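Local atomic coordinates of nitrilotriacetate monooxygenase (Burkholderia pseudomallei, PDB entry 3SDO), a protein that probably acts as a flavin-dependent monooxygenase of the NtaA/SnaA/DszA family, using molecular oxygen and FMN to oxidise a small organic substrate. Residues A[29-34]-A[39-44]; A[97-102]-A[107-112]; A[224-229]-A[250-255]; A[369-374]-A[379-384]. One frame throughout, in Å; residues are numbered along the deposited sequence.

Overall arrangement
The four contacts follow one another along the chain without overlap and are spread round a TIM-barrel-like fold of the bacterial luciferase family. Contact 1 joins the loop after strand 11-15 to helix 39-51. Contact 2 packs helix 106-119 on strand 94-100, contact 3 pairs helices 223-232 and 243-259, and contact 4 packs helix 375-387 on the residues just before the short strand 372-373. Contacts 2 and 4 reach the same parallel sheet from opposite sides of the chain's centre, their own centres about 36 Å apart; contacts 2 and 3 come nearest, with atoms about 7 Å apart. Contacts 1 and 2 also touch the second subunit, whereas 2 and 3 lie near the predicted FMN site.

Contact 1. Residues A[29-34]-A[39-44]; sequences PSVPPD and FDFYVD. With EDO (1,2-ethanediol), chain C.
Val31 and Pro32 pack against the ring of Phe41 in a purely apolar contact. Pro32 comes obliquely to the phenyl group, its CD lying 3.4 Å from Phe41 CD1, with CG a little farther from the same carbon. Val31, also at a slant, takes the far end: its CG1 comes within 3.8 Å of Phe41 CZ, so the two residues share the length of the ring from CD1 to CZ. Phe41 reaches them because its CG stands anti to the backbone N (chi1 178°), which carries the ring away from the helix toward the loop.

Helix 39-51 is the first helix after strand 11-15 of the TIM-barrel-like fold, and residues 29-34 belong to the loop that leads into it; the contact thus folds this connection back on the first turns of its own helix.

Asn38, just ahead of the helix segment, receives a bond from Phe41 N on OD1 and gives one from ND2 to Asp34 OD1. Val31 O accepts a bond from Arg177 of the second subunit. At the start of the helix, Phe39 N donates to O2 of a 1,2-ethanediol molecule, probably from the crystallisation liquor, at 2.9 Å and 155°.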
loop_
_atom_site.group_PDB
_atom_site.type_symbol
_atom_site.label_atom_id
_atom_site.label_comp_id
_atom_site.label_asym_id
_atom_site.label_seq_id
_atom_site.Cartn_x
_atom_site.Cartn_y
_atom_site.Cartn_z
ATOM N N PRO A 29 15.424 9.998 -22.218
ATOM C CA PRO A 29 14.200 10.332 -22.963
ATOM C C PRO A 29 13.189 9.207 -23.152
ATOM O O PRO A 29 12.069 9.488 -23.508
ATOM C CB PRO A 29 14.711 10.805 -24.336
ATOM C CG PRO A 29 16.126 10.362 -24.429
ATOM C CD PRO A 29 16.644 10.208 -23.029
ATOM N N SER A 30 13.566 7.951 -22.926
ATOM C CA SER A 30 12.613 6.848 -23.070
ATOM C C SER A 30 11.630 6.708 -21.886
ATOM O O SER A 30 10.746 5.842 -21.920
ATOM C CB SER A 30 13.362 5.526 -23.275
ATOM O OG SER A 30 14.003 5.065 -22.068
ATOM N N VAL A 31 11.804 7.512 -20.836
ATOM C CA VAL A 31 10.866 7.541 -19.713
ATOM C C VAL A 31 10.399 8.966 -19.442
ATOM O O VAL A 31 11.094 9.912 -19.791
ATOM C CB VAL A 31 11.492 6.922 -18.414
ATOM C CG1 VAL A 31 11.952 5.470 -18.664
ATOM C CG2 VAL A 31 12.644 7.794 -17.897
ATOM N N PRO A 32 9.205 9.133 -18.834
ATOM C CA PRO A 32 8.845 10.484 -18.373
ATOM C C PRO A 32 9.746 10.917 -17.207
ATOM O O PRO A 32 10.141 10.079 -16.388
ATOM C CB PRO A 32 7.385 10.348 -17.880
ATOM C CG PRO A 32 7.085 8.920 -17.807
ATOM C CD PRO A 32 8.260 8.108 -18.349
ATOM N N PRO A 33 10.051 12.208 -17.115
ATOM C CA PRO A 33 10.936 12.697 -16.059
ATOM C C PRO A 33 10.433 12.366 -14.647
ATOM O O PRO A 33 11.240 12.084 -13.755
ATOM C CB PRO A 33 10.939 14.230 -16.251
ATOM C CG PRO A 33 10.245 14.514 -17.492
ATOM C CD PRO A 33 9.560 13.283 -17.996
ATOM N N ASP A 34 9.113 12.393 -14.453
ATOM C CA ASP A 34 8.514 12.059 -13.132
ATOM C C ASP A 34 8.134 10.575 -13.010
ATOM O O ASP A 34 7.282 10.201 -12.196
ATOM C CB ASP A 34 7.266 12.922 -12.895
ATOM C CG ASP A 34 6.156 12.636 -13.890
ATOM O OD1 ASP A 34 6.374 11.873 -14.841
ATOM O OD2 ASP A 34 5.064 13.192 -13.729
ATOM N N PHE A 39 1.917 7.215 -11.959
ATOM C CA PHE A 39 1.197 5.939 -11.870
ATOM C C PHE A 39 1.002 5.251 -13.217
ATOM O O PHE A 39 1.250 4.063 -13.349
ATOM C CB PHE A 39 -0.162 6.068 -11.171
ATOM C CG PHE A 39 -0.917 4.761 -11.108
ATOM C CD1 PHE A 39 -0.443 3.716 -10.325
ATOM C CD2 PHE A 39 -2.075 4.565 -11.854
ATOM C CE1 PHE A 39 -1.104 2.481 -10.298
ATOM C CE2 PHE A 39 -2.727 3.355 -11.839
ATOM C CZ PHE A 39 -2.249 2.306 -11.045
ATOM N N ASP A 40 0.570 5.998 -14.217
ATOM C CA ASP A 40 0.359 5.414 -15.530
ATOM C C ASP A 40 1.631 4.787 -16.126
ATOM O O ASP A 40 1.554 3.809 -16.857
ATOM C CB ASP A 40 -0.178 6.448 -16.498
ATOM C CG ASP A 40 -1.627 6.845 -16.210
ATOM O OD1 ASP A 40 -2.341 6.195 -15.406
ATOM O OD2 ASP A 40 -2.015 7.850 -16.800
ATOM N N PHE A 41 2.787 5.364 -15.836
ATOM C CA PHE A 41 4.059 4.736 -16.225
ATOM C C PHE A 41 4.237 3.353 -15.627
ATOM O O PHE A 41 4.598 2.405 -16.362
ATOM C CB PHE A 41 5.227 5.626 -15.840
ATOM C CG PHE A 41 6.575 5.033 -16.158
ATOM C CD1 PHE A 41 7.044 5.021 -17.458
ATOM C CD2 PHE A 41 7.354 4.484 -15.158
ATOM C CE1 PHE A 41 8.305 4.490 -17.757
ATOM C CE2 PHE A 41 8.615 3.969 -15.451
ATOM C CZ PHE A 41 9.078 3.966 -16.743
ATOM N N TYR A 42 3.991 3.199 -14.317
ATOM C CA TYR A 42 4.037 1.870 -13.707
ATOM C C TYR A 42 3.041 0.875 -14.355
ATOM O O TYR A 42 3.390 -0.282 -14.552
ATOM C CB TYR A 42 3.806 1.902 -12.191
ATOM C CG TYR A 42 4.946 2.486 -11.382
ATOM C CD1 TYR A 42 5.054 3.862 -11.216
ATOM C CD2 TYR A 42 5.879 1.683 -10.761
ATOM C CE1 TYR A 42 6.064 4.419 -10.485
ATOM C CE2 TYR A 42 6.915 2.243 -10.014
ATOM C CZ TYR A 42 6.978 3.604 -9.861
ATOM O OH TYR A 42 7.986 4.175 -9.126
ATOM N N VAL A 43 1.841 1.340 -14.714
ATOM C CA VAL A 43 0.860 0.492 -15.383
ATOM C C VAL A 43 1.377 0.019 -16.755
ATOM O O VAL A 43 1.285 -1.151 -17.100
ATOM C CB VAL A 43 -0.507 1.189 -15.583
ATOM C CG1 VAL A 43 -1.458 0.247 -16.372
ATOM C CG2 VAL A 43 -1.143 1.598 -14.227
ATOM N N ASP A 44 1.916 0.942 -17.523
ATOM C CA ASP A 44 2.480 0.618 -18.826
ATOM C C ASP A 44 3.604 -0.424 -18.735
ATOM O O ASP A 44 3.581 -1.436 -19.454
ATOM C CB ASP A 44 2.975 1.892 -19.497
ATOM C CG ASP A 44 3.709 1.626 -20.790
ATOM O OD1 ASP A 44 3.085 1.755 -21.844
ATOM O OD2 ASP A 44 4.895 1.272 -20.754
HETATM C C1 EDO C . 0.220 11.327 -11.701
HETATM O O1 EDO C . 1.000 10.784 -12.784
HETATM C C2 EDO C . 0.486 10.540 -10.409
HETATM O O2 EDO C . 0.211 9.128 -10.563
#

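Contact 2. Residues A[97-102]-A[107-112]; sequences GTMSSS and YNVARQ
The sulfur of Met99 touches a single methyl of Val109: SD lies 3.5 Å from CG2, the branch that stands beside the backbone N, and the two side chains run past each other in opposite directions. Beyond the sulfur the Met99 chain turns. It is extended as far as SD and then bends (chi3 -74°), which brings CE to 3.9 Å from Gln112 OE1, one helical turn after Val109. Here the two chains cross nearly at right angles, and no hydrogen bond joins the segments.

In the next shell, the Gln112 amide is held across the dimer interface. Its NE2 donates to OE1 of Gln112 of the second subunit and also bonds Glu78 OE2 of that subunit, which should restrain the amide beside the methionine methyl. Within the subunit, Trp126 touches Val109 and donates from NE1 to Met99 O. Thr98, next to Met99, is a predicted FMN ligand, and its OG1 is bonded by Asn127.

Strand 94-100, helix 106-119 and strand 124-129 form a beta-alpha-beta unit, and this contact seats the helix on the first strand, with helix 79-88 packing on Met99 and Gln112 through Ile80, and helix 150-165 on Val109 through His157.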
loop_
_atom_site.group_PDB
_atom_site.type_symbol
_atom_site.label_atom_id
_atom_site.label_comp_id
_atom_site.label_asym_id
_atom_site.label_seq_id
_atom_site.Cartn_x
_atom_site.Cartn_y
_atom_site.Cartn_z
ATOM N N GLY A 97 5.968 -6.824 -3.072
ATOM C CA GLY A 97 6.270 -5.589 -2.392
ATOM C C GLY A 97 7.157 -5.696 -1.183
ATOM O O GLY A 97 7.011 -6.585 -0.342
ATOM N N THR A 98 8.094 -4.768 -1.078
ATOM C CA THR A 98 8.934 -4.686 0.113
ATOM C C THR A 98 8.188 -4.111 1.324
ATOM O O THR A 98 7.461 -3.135 1.216
ATOM C CB THR A 98 10.201 -3.840 -0.169
ATOM O OG1 THR A 98 11.053 -4.558 -1.060
ATOM C CG2 THR A 98 10.973 -3.530 1.112
ATOM N N MET A 99 8.390 -4.716 2.490
ATOM C CA MET A 99 7.970 -4.112 3.740
ATOM C C MET A 99 8.876 -4.597 4.868
ATOM O O MET A 99 9.237 -5.763 4.926
ATOM C CB MET A 99 6.509 -4.405 4.064
ATOM C CG MET A 99 5.953 -3.444 5.112
ATOM S SD MET A 99 4.216 -3.738 5.419
ATOM C CE MET A 99 3.458 -3.069 3.930
ATOM N N SER A 100 9.251 -3.664 5.735
ATOM C CA SER A 100 10.216 -3.907 6.793
ATOM C C SER A 100 9.593 -4.616 7.998
ATOM O O SER A 100 8.491 -4.292 8.428
ATOM C CB SER A 100 10.838 -2.565 7.248
ATOM O OG SER A 100 11.136 -2.587 8.634
ATOM N N SER A 101 10.331 -5.567 8.553
ATOM C CA SER A 101 9.929 -6.255 9.766
ATOM C C SER A 101 10.058 -5.367 10.990
ATOM O O SER A 101 9.337 -5.567 11.938
ATOM C CB SER A 101 10.815 -7.479 10.015
ATOM O OG SER A 101 10.930 -8.249 8.852
ATOM N N SER A 102 10.998 -4.423 10.986
ATOM C CA SER A 102 11.272 -3.625 12.206
ATOM C C SER A 102 10.301 -2.473 12.383
ATOM O O SER A 102 10.067 -2.031 13.506
ATOM C CB SER A 102 12.700 -3.081 12.197
ATOM O OG SER A 102 13.642 -4.132 12.057
ATOM N N TYR A 107 0.354 -7.603 12.632
ATOM C CA TYR A 107 -1.080 -7.690 12.321
ATOM C C TYR A 107 -1.435 -6.842 11.098
ATOM O O TYR A 107 -2.217 -7.278 10.239
ATOM C CB TYR A 107 -1.952 -7.325 13.537
ATOM C CG TYR A 107 -3.386 -7.852 13.454
ATOM C CD1 TYR A 107 -3.698 -9.168 13.813
ATOM C CD2 TYR A 107 -4.424 -7.037 13.006
ATOM C CE1 TYR A 107 -5.020 -9.647 13.760
ATOM C CE2 TYR A 107 -5.736 -7.509 12.926
ATOM C CZ TYR A 107 -6.027 -8.812 13.309
ATOM O OH TYR A 107 -7.324 -9.269 13.228
ATOM N N ASN A 108 -0.849 -5.653 10.996
ATOM C CA ASN A 108 -1.092 -4.779 9.847
ATOM C C ASN A 108 -0.475 -5.339 8.560
ATOM O O ASN A 108 -1.076 -5.254 7.497
ATOM C CB ASN A 108 -0.538 -3.353 10.097
ATOM C CG ASN A 108 -1.328 -2.594 11.152
ATOM O OD1 ASN A 108 -2.518 -2.852 11.343
ATOM N ND2 ASN A 108 -0.667 -1.659 11.851
ATOM N N VAL A 109 0.748 -5.857 8.652
ATOM C CA VAL A 109 1.393 -6.488 7.507
ATOM C C VAL A 109 0.555 -7.641 6.990
ATOM O O VAL A 109 0.280 -7.749 5.789
ATOM C CB VAL A 109 2.823 -6.962 7.864
ATOM C CG1 VAL A 109 3.436 -7.793 6.699
ATOM C CG2 VAL A 109 3.703 -5.733 8.196
ATOM N N ALA A 110 0.132 -8.500 7.898
ATOM C CA ALA A 110 -0.684 -9.637 7.523
ATOM C C ALA A 110 -1.964 -9.205 6.780
ATOM O O ALA A 110 -2.290 -9.770 5.713
ATOM C CB ALA A 110 -0.997 -10.487 8.760
ATOM N N ARG A 111 -2.660 -8.201 7.309
ATOM C CA ARG A 111 -3.909 -7.722 6.705
ATOM C C ARG A 111 -3.682 -7.075 5.359
ATOM O O ARG A 111 -4.429 -7.333 4.424
ATOM C CB ARG A 111 -4.617 -6.687 7.597
ATOM C CG ARG A 111 -5.256 -7.216 8.877
ATOM C CD ARG A 111 -6.102 -6.138 9.526
ATOM N NE ARG A 111 -7.302 -5.835 8.750
ATOM C CZ ARG A 111 -7.909 -4.652 8.702
ATOM N NH1 ARG A 111 -7.425 -3.598 9.347
ATOM N NH2 ARG A 111 -9.002 -4.517 7.969
ATOM N N GLN A 112 -2.656 -6.239 5.251
ATOM C CA GLN A 112 -2.464 -5.474 4.035
ATOM C C GLN A 112 -2.025 -6.378 2.912
ATOM O O GLN A 112 -2.598 -6.310 1.825
ATOM C CB GLN A 112 -1.510 -4.280 4.239
ATOM C CG GLN A 112 -2.103 -3.210 5.134
ATOM C CD GLN A 112 -1.304 -1.924 5.151
ATOM O OE1 GLN A 112 -0.080 -1.940 5.133
ATOM N NE2 GLN A 112 -2.002 -0.794 5.184
#

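Contact 3. Residues A[224-229]-A[250-255]; sequences DGIDLA and YRRVKA
The guanidinium of Arg252 carries the CD1 methyl of Ile226 on one face, 3.2 Å above the plane and over its centre. CD1 is correspondingly close to several atoms of the group, with Arg252 NH1 at 3.2 Å and CZ at 3.3 Å. A bend at chi3 (70°) turns the group so that this face meets the methyl, and the two side chains cross at about a right angle. At its polar end the same guanidinium is tied by NH2 to Asp223 OD1 in a salt bridge, just before the helix segment that holds Ile226.

The other branch of Ile226 works closer to the backbone. CG2, set anti to the backbone N, lies 4.2 Å from Val253 CG2 and 3.9 Å from the carbonyl O of Arg252. Ile226 therefore spans two successive residues of helix 243-259, and its CA is 5.8 Å from that of Val253, a close approach of the two helix backbones. On the barrel side, Val253 packs on Val269 of strand 268-277.

Helices 223-232 and 243-259 are successive outer helices of the TIM-barrel-like fold, with strand 235-238 between them. Ser221 and Ser222, predicted FMN ligands, immediately precede the first helix. The weakly hydrated face of the guanidinium can lie on a methyl, while the salt bridge to Asp223 probably balances its charge and helps hold its orientation.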
loop_
_atom_site.group_PDB
_atom_site.type_symbol
_atom_site.label_atom_id
_atom_site.label_comp_id
_atom_site.label_asym_id
_atom_site.label_seq_id
_atom_site.Cartn_x
_atom_site.Cartn_y
_atom_site.Cartn_z
ATOM N N ASP A 224 23.711 -14.860 8.661
ATOM C CA ASP A 224 22.371 -14.936 9.253
ATOM C C ASP A 224 21.280 -14.745 8.182
ATOM O O ASP A 224 20.229 -15.387 8.236
ATOM C CB ASP A 224 22.174 -13.872 10.333
ATOM C CG ASP A 224 22.977 -14.147 11.599
ATOM O OD1 ASP A 224 23.528 -15.246 11.762
ATOM O OD2 ASP A 224 23.063 -13.229 12.435
ATOM N N GLY A 225 21.524 -13.828 7.246
ATOM C CA GLY A 225 20.588 -13.583 6.142
ATOM C C GLY A 225 20.305 -14.841 5.331
ATOM O O GLY A 225 19.154 -15.168 5.047
ATOM N N ILE A 226 21.355 -15.560 4.971
ATOM C CA ILE A 226 21.225 -16.788 4.179
ATOM C C ILE A 226 20.463 -17.852 4.960
ATOM O O ILE A 226 19.603 -18.546 4.427
ATOM C CB ILE A 226 22.605 -17.295 3.724
ATOM C CG1 ILE A 226 23.145 -16.358 2.653
ATOM C CG2 ILE A 226 22.533 -18.728 3.159
ATOM C CD1 ILE A 226 24.616 -16.576 2.302
ATOM N N ASP A 227 20.769 -17.961 6.244
ATOM C CA ASP A 227 20.096 -18.917 7.084
ATOM C C ASP A 227 18.596 -18.609 7.237
ATOM O O ASP A 227 17.751 -19.509 7.190
ATOM C CB ASP A 227 20.754 -18.953 8.455
ATOM C CG ASP A 227 20.408 -20.204 9.213
ATOM O OD1 ASP A 227 20.637 -21.311 8.662
ATOM O OD2 ASP A 227 19.896 -20.076 10.342
ATOM N N LEU A 228 18.259 -17.344 7.444
ATOM C CA LEU A 228 16.852 -16.979 7.495
ATOM C C LEU A 228 16.187 -17.340 6.172
ATOM O O LEU A 228 15.091 -17.879 6.177
ATOM C CB LEU A 228 16.669 -15.489 7.806
ATOM C CG LEU A 228 15.229 -15.000 7.942
ATOM C CD1 LEU A 228 14.466 -15.762 8.983
ATOM C CD2 LEU A 228 15.226 -13.484 8.233
ATOM N N ALA A 229 16.848 -17.067 5.049
ATOM C CA ALA A 229 16.260 -17.374 3.724
ATOM C C ALA A 229 15.976 -18.867 3.575
ATOM O O ALA A 229 14.902 -19.267 3.122
ATOM C CB ALA A 229 17.170 -16.881 2.588
ATOM N N TYR A 250 23.930 -19.406 -4.443
ATOM C CA TYR A 250 22.921 -20.394 -4.810
ATOM C C TYR A 250 23.086 -21.659 -3.962
ATOM O O TYR A 250 22.117 -22.143 -3.390
ATOM C CB TYR A 250 23.023 -20.706 -6.313
ATOM C CG TYR A 250 21.968 -21.641 -6.888
ATOM C CD1 TYR A 250 22.111 -23.021 -6.810
ATOM C CD2 TYR A 250 20.897 -21.139 -7.604
ATOM C CE1 TYR A 250 21.152 -23.886 -7.367
ATOM C CE2 TYR A 250 19.948 -21.986 -8.178
ATOM C CZ TYR A 250 20.078 -23.356 -8.058
ATOM O OH TYR A 250 19.120 -24.182 -8.616
ATOM N N ARG A 251 24.317 -22.172 -3.876
ATOM C CA ARG A 251 24.626 -23.402 -3.130
ATOM C C ARG A 251 24.353 -23.272 -1.642
ATOM O O ARG A 251 23.821 -24.192 -1.033
ATOM C CB ARG A 251 26.093 -23.838 -3.358
ATOM C CG ARG A 251 26.367 -24.351 -4.778
ATOM C CD ARG A 251 27.626 -25.222 -4.903
ATOM N NE ARG A 251 28.855 -24.433 -4.898
ATOM C CZ ARG A 251 29.624 -24.200 -3.829
ATOM N NH1 ARG A 251 29.314 -24.690 -2.622
ATOM N NH2 ARG A 251 30.719 -23.463 -3.971
ATOM N N ARG A 252 24.693 -22.121 -1.065
ATOM C CA ARG A 252 24.463 -21.883 0.366
ATOM C C ARG A 252 22.980 -21.791 0.717
ATOM O O ARG A 252 22.548 -22.345 1.738
ATOM C CB ARG A 252 25.200 -20.614 0.822
ATOM C CG ARG A 252 26.702 -20.705 0.680
ATOM C CD ARG A 252 27.381 -19.397 1.050
ATOM N NE ARG A 252 27.292 -19.126 2.481
ATOM C CZ ARG A 252 27.534 -17.939 3.033
ATOM N NH1 ARG A 252 27.843 -16.890 2.268
ATOM N NH2 ARG A 252 27.447 -17.791 4.354
ATOM N N VAL A 253 22.201 -21.106 -0.128
ATOM C CA VAL A 253 20.763 -20.941 0.117
ATOM C C VAL A 253 20.065 -22.308 0.032
ATOM O O VAL A 253 19.246 -22.676 0.892
ATOM C CB VAL A 253 20.123 -19.961 -0.882
ATOM C CG1 VAL A 253 18.563 -20.088 -0.844
ATOM C CG2 VAL A 253 20.617 -18.520 -0.600
ATOM N N LYS A 254 20.410 -23.080 -0.985
ATOM C CA LYS A 254 19.827 -24.409 -1.135
ATOM C C LYS A 254 20.198 -25.326 0.027
ATOM O O LYS A 254 19.328 -26.033 0.554
ATOM C CB LYS A 254 20.217 -25.024 -2.486
ATOM C CG LYS A 254 19.681 -24.231 -3.694
ATOM C CD LYS A 254 18.241 -24.543 -4.104
ATOM C CE LYS A 254 17.879 -23.684 -5.343
ATOM N NZ LYS A 254 16.542 -23.862 -5.927
ATOM N N ALA A 255 21.464 -25.326 0.451
ATOM C CA ALA A 255 21.867 -26.158 1.613
ATOM C C ALA A 255 21.178 -25.670 2.891
ATOM O O ALA A 255 20.764 -26.466 3.736
ATOM C CB ALA A 255 23.391 -26.160 1.790
#

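Contact 4. Residues A[369-374]-A[379-384]; sequences EAFIGT and ASEMIR
Ala370, in the short 3-10 turn that precedes the strand, presents its methyl to the carboxylate of Glu381: CB lies 3.5 Å from OE2. The carbonyl O of Ala370 also passes near Glu381 CB.

Phe371 comes next and makes the larger contact. Glu381 CG sits over one face of its ring, 3.8 Å from the centroid and 24° off the normal, a CH-pi contact displaced toward CE1 and CZ. Met382 instead meets the ring at its edge, with CG 3.8 Å from Phe371 CE1. Glu381 CG, anti to the backbone N (chi1 -179°), lies over the ring, and the bend at chi2 (69°) turns the carboxylate to the Ala370 methyl. Trp385 adds an edge-to-face partner to Phe371.

After the short strand 372-373, paired in parallel with strand 268-277 of the barrel, Thr374 serves as N-cap of helix 375-387, its OG1 accepting from Ala377 N. The helix therefore packs on residues that lead into it.

Arg384 forms a two-pronged salt bridge with Glu381, NE meeting OE1 from above the carboxylate plane at 3.0 Å and NH2 meeting OE2 at 2.9 Å; OE2 also receives Trp385 NE1. These three bonds fix the carboxylate and probably keep it ionised, leaving the glutamate's aliphatic part to pack on the phenylalanine.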
loop_
_atom_site.group_PDB
_atom_site.type_symbol
_atom_site.label_atom_id
_atom_site.label_comp_id
_atom_site.label_asym_id
_atom_site.label_seq_id
_atom_site.Cartn_x
_atom_site.Cartn_y
_atom_site.Cartn_z
ATOM N N GLU A 369 29.893 -6.878 -18.279
ATOM C CA GLU A 369 30.030 -6.844 -19.730
ATOM C C GLU A 369 29.509 -8.114 -20.391
ATOM O O GLU A 369 29.097 -8.067 -21.549
ATOM C CB GLU A 369 31.464 -6.502 -20.167
ATOM C CG GLU A 369 32.477 -7.656 -20.201
ATOM C CD GLU A 369 33.720 -7.287 -21.009
ATOM O OE1 GLU A 369 33.987 -6.065 -21.147
ATOM O OE2 GLU A 369 34.417 -8.202 -21.507
ATOM N N ALA A 370 29.471 -9.217 -19.638
ATOM C CA ALA A 370 28.874 -10.478 -20.133
ATOM C C ALA A 370 27.374 -10.329 -20.434
ATOM O O ALA A 370 26.860 -11.055 -21.287
ATOM C CB ALA A 370 29.126 -11.653 -19.152
ATOM N N PHE A 371 26.694 -9.383 -19.767
ATOM C CA PHE A 371 25.277 -9.107 -20.053
ATOM C C PHE A 371 25.065 -7.856 -20.948
ATOM O O PHE A 371 23.963 -7.302 -20.993
ATOM C CB PHE A 371 24.463 -8.976 -18.757
ATOM C CG PHE A 371 24.356 -10.245 -17.978
ATOM C CD1 PHE A 371 23.518 -11.258 -18.395
ATOM C CD2 PHE A 371 25.083 -10.430 -16.822
ATOM C CE1 PHE A 371 23.424 -12.452 -17.682
ATOM C CE2 PHE A 371 24.987 -11.623 -16.110
ATOM C CZ PHE A 371 24.135 -12.624 -16.547
ATOM N N ILE A 372 26.116 -7.447 -21.666
ATOM C CA ILE A 372 26.049 -6.353 -22.637
ATOM C C ILE A 372 26.491 -6.869 -24.009
ATOM O O ILE A 372 27.657 -7.245 -24.206
ATOM C CB ILE A 372 26.949 -5.152 -22.197
ATOM C CG1 ILE A 372 26.507 -4.629 -20.818
ATOM C CG2 ILE A 372 26.890 -4.015 -23.186
ATOM C CD1 ILE A 372 27.539 -3.631 -20.186
ATOM N N GLY A 373 25.561 -6.910 -24.959
ATOM C CA GLY A 373 25.877 -7.426 -26.305
ATOM C C GLY A 373 24.630 -7.792 -27.083
ATOM O O GLY A 373 23.567 -7.228 -26.850
ATOM N N THR A 374 24.755 -8.745 -27.998
ATOM C CA THR A 374 23.638 -9.141 -28.840
ATOM C C THR A 374 22.636 -9.996 -28.081
ATOM O O THR A 374 22.993 -10.645 -27.072
ATOM C CB THR A 374 24.101 -9.952 -30.031
ATOM O OG1 THR A 374 24.687 -11.161 -29.535
ATOM C CG2 THR A 374 25.122 -9.131 -30.890
ATOM N N ALA A 379 21.505 -13.957 -24.076
ATOM C CA ALA A 379 20.733 -15.172 -23.760
ATOM C C ALA A 379 21.652 -16.339 -23.370
ATOM O O ALA A 379 21.357 -17.063 -22.413
ATOM C CB ALA A 379 19.810 -15.579 -24.931
ATOM N N SER A 380 22.755 -16.503 -24.106
ATOM C CA SER A 380 23.726 -17.544 -23.825
ATOM C C SER A 380 24.291 -17.428 -22.392
ATOM O O SER A 380 24.485 -18.438 -21.734
ATOM C CB SER A 380 24.865 -17.550 -24.850
ATOM O OG SER A 380 24.430 -18.074 -26.104
ATOM N N GLU A 381 24.538 -16.202 -21.932
ATOM C CA GLU A 381 25.075 -15.977 -20.580
ATOM C C GLU A 381 24.016 -16.294 -19.517
ATOM O O GLU A 381 24.322 -16.916 -18.500
ATOM C CB GLU A 381 25.568 -14.533 -20.450
ATOM C CG GLU A 381 26.164 -14.178 -19.105
ATOM C CD GLU A 381 27.495 -14.865 -18.804
ATOM O OE1 GLU A 381 28.028 -15.609 -19.658
ATOM O OE2 GLU A 381 28.014 -14.644 -17.687
ATOM N N MET A 382 22.776 -15.894 -19.754
ATOM C CA MET A 382 21.675 -16.270 -18.852
ATOM C C MET A 382 21.534 -17.775 -18.772
ATOM O O MET A 382 21.346 -18.326 -17.679
ATOM C CB MET A 382 20.334 -15.652 -19.282
ATOM C CG MET A 382 20.324 -14.120 -19.182
ATOM S SD MET A 382 18.811 -13.355 -19.831
ATOM C CE MET A 382 19.385 -11.653 -19.810
ATOM N N ILE A 383 21.599 -18.435 -19.928
ATOM C CA ILE A 383 21.526 -19.897 -19.986
ATOM C C ILE A 383 22.679 -20.499 -19.209
ATOM O O ILE A 383 22.500 -21.455 -18.467
ATOM C CB ILE A 383 21.517 -20.408 -21.431
ATOM C CG1 ILE A 383 20.135 -20.150 -22.059
ATOM C CG2 ILE A 383 21.962 -21.914 -21.493
ATOM C CD1 ILE A 383 20.083 -20.194 -23.617
ATOM N N ARG A 384 23.861 -19.915 -19.349
ATOM C CA ARG A 384 25.028 -20.392 -18.614
ATOM C C ARG A 384 24.799 -20.329 -17.098
ATOM O O ARG A 384 25.083 -21.308 -16.381
ATOM C CB ARG A 384 26.274 -19.584 -18.988
ATOM C CG ARG A 384 27.519 -20.000 -18.219
ATOM C CD ARG A 384 28.773 -19.334 -18.741
ATOM N NE ARG A 384 28.978 -18.046 -18.103
ATOM C CZ ARG A 384 29.716 -17.824 -17.018
ATOM N NH1 ARG A 384 30.334 -18.822 -16.399
ATOM N NH2 ARG A 384 29.829 -16.578 -16.541
#